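Local coordinates for hydrolase (Rhizobium meliloti, PDB 5HOE), which is a carbohydrate acetylesterase of the SGNH (GDSL-like) hydrolase family, assembled as an octamer and thought to cleave acetyl ester bonds, at residues V19-D24 against L100-L105; D24-G29 against L105-T110. All blocks are in the same frame, centred on the assembly; numbering follows the deposited sequence.

Contact 1: residues V19-D24 against L100-L105; sequences VLCFGD and LVIIML
Val19 and Ile102 touch on one face of the sheet, where CG1 of Val19, anti to its backbone N (chi1 -177°), meets CD1 of Ile102 at 3.6 Å. The same methyl also packs against CD2 of Leu100. On the face of Leu20 and Phe22, the Phe22 ring takes CG2 of Ile103 at its edge, near the ring plane, while CD1 of Leu105 lies 3.8 Å from Phe22 CE2. Leu105 slides past Asp24 in the opposite direction, its second methyl, CD2, 3.5 Å from Gly23 C and 3.8 Å from Asp24 CB. Between the faces the backbones form a parallel ladder; Phe22 N gives a nearly straight bond of 2.8 Å to Ile102 O, and Met104 N reaches Phe22 O at 3.0 Å. A water links the two segments, accepting from Asp24 N and donating to Asp24 OD1, which also accepts from Leu26 N, and, at 2.7 Å, to Met104 O. Further out, Trp48 and Met52 of helix 48-56 cover the Cys21 and Ile102 face, and Met125 and Leu128 of helix 118-133 cover Ile103. Adjacent central parallel strands packed between helices on both faces are the core of the three-layer alpha/beta/alpha SGNH-hydrolase fold.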
ATOM      1  N   VAL A  19     -13.557  13.631 -31.315  1.00 16.73           N
ATOM      2  CA  VAL A  19     -12.753  14.542 -30.522  1.00 17.74           C
ATOM      3  C   VAL A  19     -13.180  14.424 -29.058  1.00 16.67           C
ATOM      4  O   VAL A  19     -14.332  14.723 -28.718  1.00 17.96           O
ATOM      5  CB  VAL A  19     -12.891  15.993 -31.009  1.00 18.86           C
ATOM      6  CG1 VAL A  19     -11.979  16.887 -30.202  1.00 20.32           C
ATOM      7  CG2 VAL A  19     -12.574  16.094 -32.512  1.00 18.21           C
ATOM      8  N   LEU A  20     -12.248  14.014 -28.197  1.00 16.37           N
ATOM      9  CA  LEU A  20     -12.488  13.891 -26.766  1.00 16.76           C
ATOM     10  C   LEU A  20     -12.065  15.179 -26.066  1.00 15.03           C
ATOM     11  O   LEU A  20     -10.928  15.627 -26.221  1.00 16.83           O
ATOM     12  CB  LEU A  20     -11.666  12.723 -26.211  1.00 16.32           C
ATOM     13  CG  LEU A  20     -11.643  12.583 -24.674  1.00 18.95           C
ATOM     14  CD1 LEU A  20     -13.036  12.338 -24.176  1.00 21.52           C
ATOM     15  CD2 LEU A  20     -10.698  11.475 -24.197  1.00 20.91           C
ATOM     16  N   CYS A  21     -12.972  15.756 -25.280  1.00 15.35           N
ATOM     17  CA  CYS A  21     -12.699  17.001 -24.564  1.00 15.16           C
ATOM     18  C   CYS A  21     -12.532  16.708 -23.070  1.00 13.59           C
ATOM     19  O   CYS A  21     -13.509  16.457 -22.364  1.00 16.62           O
ATOM     20  CB  CYS A  21     -13.822  17.994 -24.812  1.00 15.87           C
ATOM     21  SG  CYS A  21     -14.064  18.387 -26.570  1.00 17.48           S
ATOM     22  N   PHE A  22     -11.292  16.727 -22.597  1.00 14.21           N
ATOM     23  CA  PHE A  22     -10.964  16.327 -21.226  1.00 12.29           C
ATOM     24  C   PHE A  22     -10.651  17.559 -20.373  1.00 13.77           C
ATOM     25  O   PHE A  22      -9.688  18.279 -20.654  1.00 15.01           O
ATOM     26  CB  PHE A  22      -9.771  15.368 -21.256  1.00 13.78           C
ATOM     27  CG  PHE A  22      -9.549  14.605 -19.962  1.00 14.62           C
ATOM     28  CD1 PHE A  22     -10.495  13.689 -19.502  1.00 15.40           C
ATOM     29  CD2 PHE A  22      -8.382  14.758 -19.227  1.00 15.76           C
ATOM     30  CE1 PHE A  22     -10.285  12.984 -18.330  1.00 15.49           C
ATOM     31  CE2 PHE A  22      -8.183  14.047 -18.059  1.00 14.58           C
ATOM     32  CZ  PHE A  22      -9.132  13.150 -17.629  1.00 15.84           C
ATOM     33  N   GLY A  23     -11.459  17.803 -19.337  1.00 12.50           N
ATOM     34  CA  GLY A  23     -11.300  19.023 -18.577  1.00 13.82           C
ATOM     35  C   GLY A  23     -11.899  18.999 -17.183  1.00 11.79           C
ATOM     36  O   GLY A  23     -12.274  17.941 -16.643  1.00 13.13           O
ATOM     37  N   ASP A  24     -12.000  20.199 -16.605  1.00 13.04           N
ATOM     38  CA  ASP A  24     -12.506  20.451 -15.259  1.00 13.22           C
ATOM     39  C   ASP A  24     -13.859  21.177 -15.353  1.00 13.85           C
ATOM     40  O   ASP A  24     -14.598  20.953 -16.322  1.00 15.50           O
ATOM     41  CB  ASP A  24     -11.435  21.169 -14.436  1.00 15.55           C
ATOM     42  CG  ASP A  24     -10.996  22.487 -15.047  1.00 15.49           C
ATOM     43  OD1 ASP A  24     -11.775  23.142 -15.779  1.00 14.86           O
ATOM     44  OD2 ASP A  24      -9.845  22.871 -14.771  1.00 17.30           O
ATOM     45  N   LEU A 100      -8.543  13.172 -32.030  1.00 17.01           N
ATOM     46  CA  LEU A 100      -7.965  14.285 -31.290  1.00 17.65           C
ATOM     47  C   LEU A 100      -8.462  14.239 -29.847  1.00 16.59           C
ATOM     48  O   LEU A 100      -9.647  13.979 -29.599  1.00 17.65           O
ATOM     49  CB  LEU A 100      -8.391  15.616 -31.919  1.00 18.13           C
ATOM     50  CG  LEU A 100      -7.894  16.877 -31.201  1.00 17.47           C
ATOM     51  CD1 LEU A 100      -6.360  16.993 -31.231  1.00 18.53           C
ATOM     52  CD2 LEU A 100      -8.526  18.124 -31.817  1.00 18.36           C
ATOM     53  N   VAL A 101      -7.559  14.520 -28.908  1.00 14.09           N
ATOM     54  CA  VAL A 101      -7.896  14.731 -27.509  1.00 13.30           C
ATOM     55  C   VAL A 101      -7.519  16.162 -27.180  1.00 13.61           C
ATOM     56  O   VAL A 101      -6.374  16.565 -27.405  1.00 15.81           O
ATOM     57  CB  VAL A 101      -7.161  13.747 -26.588  1.00 14.17           C
ATOM     58  CG1 VAL A 101      -7.527  13.987 -25.146  1.00 14.42           C
ATOM     59  CG2 VAL A 101      -7.496  12.314 -26.971  1.00 14.49           C
ATOM     60  N   ILE A 102      -8.500  16.940 -26.710  1.00 15.03           N
ATOM     61  CA  ILE A 102      -8.292  18.308 -26.243  1.00 14.87           C
ATOM     62  C   ILE A 102      -8.253  18.267 -24.722  1.00 14.76           C
ATOM     63  O   ILE A 102      -9.184  17.751 -24.093  1.00 16.94           O
ATOM     64  CB  ILE A 102      -9.418  19.244 -26.724  1.00 13.97           C
ATOM     65  CG1 ILE A 102      -9.561  19.159 -28.248  1.00 15.64           C
ATOM     66  CG2 ILE A 102      -9.131  20.688 -26.293  1.00 15.29           C
ATOM     67  CD1 ILE A 102     -10.725  19.932 -28.822  1.00 16.96           C
ATOM     68  N   ILE A 103      -7.183  18.799 -24.129  1.00 13.80           N
ATOM     69  CA  ILE A 103      -6.977  18.766 -22.685  1.00 13.04           C
ATOM     70  C   ILE A 103      -6.886  20.193 -22.181  1.00 13.89           C
ATOM     71  O   ILE A 103      -5.934  20.908 -22.517  1.00 15.17           O
ATOM     72  CB  ILE A 103      -5.698  18.010 -22.297  1.00 14.05           C
ATOM     73  CG1 ILE A 103      -5.625  16.649 -23.001  1.00 16.12           C
ATOM     74  CG2 ILE A 103      -5.674  17.832 -20.790  1.00 14.98           C
ATOM     75  CD1 ILE A 103      -4.346  15.865 -22.717  1.00 18.45           C
ATOM     76  N   MET A 104      -7.851  20.605 -21.354  1.00 14.23           N
ATOM     77  CA  MET A 104      -7.805  21.914 -20.706  1.00 16.02           C
ATOM     78  C   MET A 104      -7.875  21.670 -19.196  1.00 14.33           C
ATOM     79  O   MET A 104      -8.961  21.486 -18.639  1.00 15.41           O
ATOM     80  CB  MET A 104      -8.907  22.865 -21.182  1.00 17.93           C
ATOM     81  CG  MET A 104      -8.702  24.284 -20.599  1.00 19.59           C
ATOM     82  SD  MET A 104      -9.695  25.638 -21.295  1.00 23.27           S
ATOM     83  CE  MET A 104     -11.266  24.887 -21.013  1.00 18.01           C
ATOM     84  N   LEU A 105      -6.712  21.646 -18.546  1.00 13.47           N
ATOM     85  CA  LEU A 105      -6.610  21.402 -17.109  1.00 13.14           C
ATOM     86  C   LEU A 105      -5.437  22.209 -16.581  1.00 13.49           C
ATOM     87  O   LEU A 105      -4.565  22.638 -17.343  1.00 14.59           O
ATOM     88  CB  LEU A 105      -6.345  19.914 -16.833  1.00 14.44           C
ATOM     89  CG  LEU A 105      -7.503  18.954 -17.022  1.00 13.67           C
ATOM     90  CD1 LEU A 105      -7.077  17.477 -16.953  1.00 13.43           C
ATOM     91  CD2 LEU A 105      -8.585  19.276 -16.018  1.00 12.67           C
TER
HETATM   92  O   HOH W   1     -11.436  22.498 -18.391  1.00 15.40           O

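Contact 2: residues D24-G29 against L105-T110; sequences DSLTWG and LGTNDT. With PO4 (phosphate ion), chain E.
Asp24 OD2 is gripped by two waters that both donate to it and tie it to the backbone of loop 105-110. One accepts from Gly106 N and Asn108 N; the other, 2.7 Å from Asp24 OD2, accepts from Thr107 N. The second carboxylate oxygen, OD1, caps the helix, taking Leu26 N at 2.9 Å on its anti side, 23° out of the carboxylate plane. Asn108 crosses this carboxylate obliquely, its amide plane turned 64° from it, with ND2 at 3.6 Å from Asp24 CB. That amide nitrogen is itself held by Arg70 O and points a nearly straight bond of 2.9 Å at phosphate O1, which also accepts a longer bond from Ser25 N, 3.2 Å. An alanine in place of Asp24 would probably leave Leu26 N without its cap and the two waters without their shared acceptor, losing the link from 24-29 to the backbone of 106-108. The phosphate, probably from the crystallisation liquor, is also bound by Ala69 N and His209 NE2. Ser25 at a helix start, with Asn108 and backbone N-H groups around one oxyanion, is consistent with the SGNH-hydrolase nucleophile and oxyanion hole, Ser25, His209 and Asp206 being the likely triad.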
ATOM      1  N   ASP A  24     -12.000  20.199 -16.605  1.00 13.04           N
ATOM      2  CA  ASP A  24     -12.506  20.451 -15.259  1.00 13.22           C
ATOM      3  C   ASP A  24     -13.859  21.177 -15.353  1.00 13.85           C
ATOM      4  O   ASP A  24     -14.598  20.953 -16.322  1.00 15.50           O
ATOM      5  CB  ASP A  24     -11.435  21.169 -14.436  1.00 15.55           C
ATOM      6  CG  ASP A  24     -10.996  22.487 -15.047  1.00 15.49           C
ATOM      7  OD1 ASP A  24     -11.775  23.142 -15.779  1.00 14.86           O
ATOM      8  OD2 ASP A  24      -9.845  22.871 -14.771  1.00 17.30           O
ATOM      9  N   SER A  25     -14.197  22.013 -14.347  1.00 13.69           N
ATOM     10  CA  SER A  25     -15.475  22.724 -14.374  0.54 15.71           C
ATOM     11  C   SER A  25     -15.618  23.626 -15.596  1.00 16.51           C
ATOM     12  O   SER A  25     -16.751  23.923 -16.016  1.00 17.46           O
ATOM     13  CB  SER A  25     -15.651  23.566 -13.112  0.54 17.03           C
ATOM     14  OG  SER A  25     -14.591  24.506 -12.987  0.54 17.64           O
ATOM     15  N   LEU A  26     -14.505  24.129 -16.140  1.00 15.85           N
ATOM     16  CA  LEU A  26     -14.625  24.976 -17.325  1.00 18.07           C
ATOM     17  C   LEU A  26     -15.169  24.188 -18.506  1.00 16.47           C
ATOM     18  O   LEU A  26     -15.806  24.768 -19.398  1.00 18.14           O
ATOM     19  CB  LEU A  26     -13.279  25.577 -17.717  1.00 19.58           C
ATOM     20  CG  LEU A  26     -12.507  26.332 -16.648  1.00 22.46           C
ATOM     21  CD1 LEU A  26     -11.135  26.760 -17.180  1.00 23.37           C
ATOM     22  CD2 LEU A  26     -13.328  27.504 -16.144  1.00 22.56           C
ATOM     23  N   THR A  27     -14.936  22.871 -18.521  1.00 15.60           N
ATOM     24  CA  THR A  27     -15.424  21.984 -19.570  1.00 16.78           C
ATOM     25  C   THR A  27     -16.776  21.376 -19.205  1.00 15.91           C
ATOM     26  O   THR A  27     -17.677  21.314 -20.050  1.00 17.08           O
ATOM     27  CB  THR A  27     -14.364  20.915 -19.853  1.00 17.13           C
ATOM     28  OG1 THR A  27     -13.171  21.561 -20.347  1.00 15.34           O
ATOM     29  CG2 THR A  27     -14.839  19.936 -20.896  1.00 16.62           C
ATOM     30  N   TRP A  28     -16.941  20.940 -17.958  1.00 15.83           N
ATOM     31  CA  TRP A  28     -18.257  20.501 -17.479  1.00 16.54           C
ATOM     32  C   TRP A  28     -19.311  21.592 -17.675  1.00 17.86           C
ATOM     33  O   TRP A  28     -20.442  21.316 -18.094  1.00 17.91           O
ATOM     34  CB  TRP A  28     -18.175  20.109 -15.996  1.00 16.03           C
ATOM     35  CG  TRP A  28     -19.484  19.580 -15.441  1.00 13.81           C
ATOM     36  CD1 TRP A  28     -20.027  18.348 -15.671  1.00 15.50           C
ATOM     37  CD2 TRP A  28     -20.405  20.268 -14.575  1.00 13.81           C
ATOM     38  NE1 TRP A  28     -21.221  18.223 -15.008  1.00 14.86           N
ATOM     39  CE2 TRP A  28     -21.488  19.389 -14.342  1.00 14.54           C
ATOM     40  CE3 TRP A  28     -20.433  21.549 -13.992  1.00 16.34           C
ATOM     41  CZ2 TRP A  28     -22.572  19.733 -13.540  1.00 17.48           C
ATOM     42  CZ3 TRP A  28     -21.524  21.889 -13.201  1.00 17.52           C
ATOM     43  CH2 TRP A  28     -22.582  20.983 -12.988  1.00 17.51           C
ATOM     44  N   GLY A  29     -18.951  22.844 -17.382  1.00 17.46           N
ATOM     45  CA  GLY A  29     -19.853  23.964 -17.610  1.00 18.13           C
ATOM     46  C   GLY A  29     -20.473  24.502 -16.338  1.00 16.17           C
ATOM     47  O   GLY A  29     -21.696  24.673 -16.253  1.00 17.13           O
ATOM     48  N   LEU A 105      -6.712  21.646 -18.546  1.00 13.47           N
ATOM     49  CA  LEU A 105      -6.610  21.402 -17.109  1.00 13.14           C
ATOM     50  C   LEU A 105      -5.437  22.209 -16.581  1.00 13.49           C
ATOM     51  O   LEU A 105      -4.565  22.638 -17.343  1.00 14.59           O
ATOM     52  CB  LEU A 105      -6.345  19.914 -16.833  1.00 14.44           C
ATOM     53  CG  LEU A 105      -7.503  18.954 -17.022  1.00 13.67           C
ATOM     54  CD1 LEU A 105      -7.077  17.477 -16.953  1.00 13.43           C
ATOM     55  CD2 LEU A 105      -8.585  19.276 -16.018  1.00 12.67           C
ATOM     56  N   GLY A 106      -5.385  22.340 -15.254  1.00 13.86           N
ATOM     57  CA  GLY A 106      -4.276  22.970 -14.575  1.00 14.08           C
ATOM     58  C   GLY A 106      -4.717  23.994 -13.547  1.00 12.73           C
ATOM     59  O   GLY A 106      -4.018  24.244 -12.552  1.00 14.04           O
ATOM     60  N   THR A 107      -5.885  24.593 -13.773  1.00 14.03           N
ATOM     61  CA  THR A 107      -6.375  25.592 -12.831  1.00 13.98           C
ATOM     62  C   THR A 107      -6.473  25.020 -11.420  1.00 13.97           C
ATOM     63  O   THR A 107      -6.077  25.673 -10.445  1.00 14.32           O
ATOM     64  CB  THR A 107      -7.727  26.127 -13.278  1.00 14.64           C
ATOM     65  OG1 THR A 107      -7.614  26.691 -14.588  1.00 16.07           O
ATOM     66  CG2 THR A 107      -8.234  27.185 -12.293  1.00 18.21           C
ATOM     67  N   ASN A 108      -6.961  23.783 -11.285  1.00 12.43           N
ATOM     68  CA  ASN A 108      -7.159  23.263  -9.934  1.00 11.65           C
ATOM     69  C   ASN A 108      -5.853  22.874  -9.270  1.00 12.34           C
ATOM     70  O   ASN A 108      -5.771  22.900  -8.036  1.00 14.49           O
ATOM     71  CB  ASN A 108      -8.186  22.139  -9.938  1.00 12.48           C
ATOM     72  CG  ASN A 108      -9.544  22.655 -10.274  1.00 13.00           C
ATOM     73  OD1 ASN A 108      -9.970  23.681  -9.714  1.00 16.47           O
ATOM     74  ND2 ASN A 108     -10.231  21.998 -11.194  1.00 13.34           N
ATOM     75  N   ASP A 109      -4.818  22.580 -10.051  1.00 13.28           N
ATOM     76  CA  ASP A 109      -3.518  22.324  -9.459  1.00 12.23           C
ATOM     77  C   ASP A 109      -2.941  23.551  -8.744  1.00 12.66           C
ATOM     78  O   ASP A 109      -1.997  23.399  -7.946  1.00 14.04           O
ATOM     79  CB  ASP A 109      -2.518  21.950 -10.546  1.00 13.42           C
ATOM     80  CG  ASP A 109      -2.866  20.677 -11.318  1.00 14.33           C
ATOM     81  OD1 ASP A 109      -4.029  20.476 -11.766  1.00 15.00           O
ATOM     82  OD2 ASP A 109      -1.909  19.914 -11.561  1.00 17.68           O
ATOM     83  N   THR A 110      -3.447  24.756  -9.035  1.00 14.11           N
ATOM     84  CA  THR A 110      -2.967  25.981  -8.400  1.00 14.52           C
ATOM     85  C   THR A 110      -3.583  26.230  -7.027  1.00 14.71           C
ATOM     86  O   THR A 110      -3.222  27.226  -6.389  1.00 14.36           O
ATOM     87  CB  THR A 110      -3.218  27.221  -9.278  1.00 14.79           C
ATOM     88  OG1 THR A 110      -4.604  27.618  -9.228  1.00 14.77           O
ATOM     89  CG2 THR A 110      -2.756  26.999 -10.743  1.00 17.19           C
TER
HETATM   90  P   PO4 E 301     -13.254  24.063 -10.666  1.00 30.84           P
HETATM   91  O1  PO4 E 301     -12.900  22.939 -11.599  1.00 20.59           O
HETATM   92  O2  PO4 E 301     -12.460  25.286 -11.038  1.00 63.45           O
HETATM   93  O3  PO4 E 301     -14.718  24.390 -10.509  1.00 23.18           O
HETATM   94  O4  PO4 E 301     -12.979  23.678  -9.248  1.00 26.60           O
HETATM   95  O   HOH W   2      -7.654  21.780 -13.482  1.00 13.84           O
HETATM   96  O   HOH W   3      -7.877  24.271 -16.012  1.00 14.90           O

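Contact 1 and contact 2 lie end to end, their centres about 11 Å apart, and share Asp24 and Leu105, the residues where each contact 1 segment passes into its contact 2 segment. The segments alternate along the chain, 19-24 and 24-29 first, then 100-105 and 105-110: strand 17-23 runs into helix 25-28 and strand 100-104 into a loop, so two pieces of chain pair first as parallel strands, then face each other as a short helix and a loop. Met104 joins them, its CE packing 3.9 Å from Leu26 CB. The probable catalytic site thus sits at the C-terminal ends of these central strands, whose pairing brings Ser25 and Asn108 to the same end of the sheet.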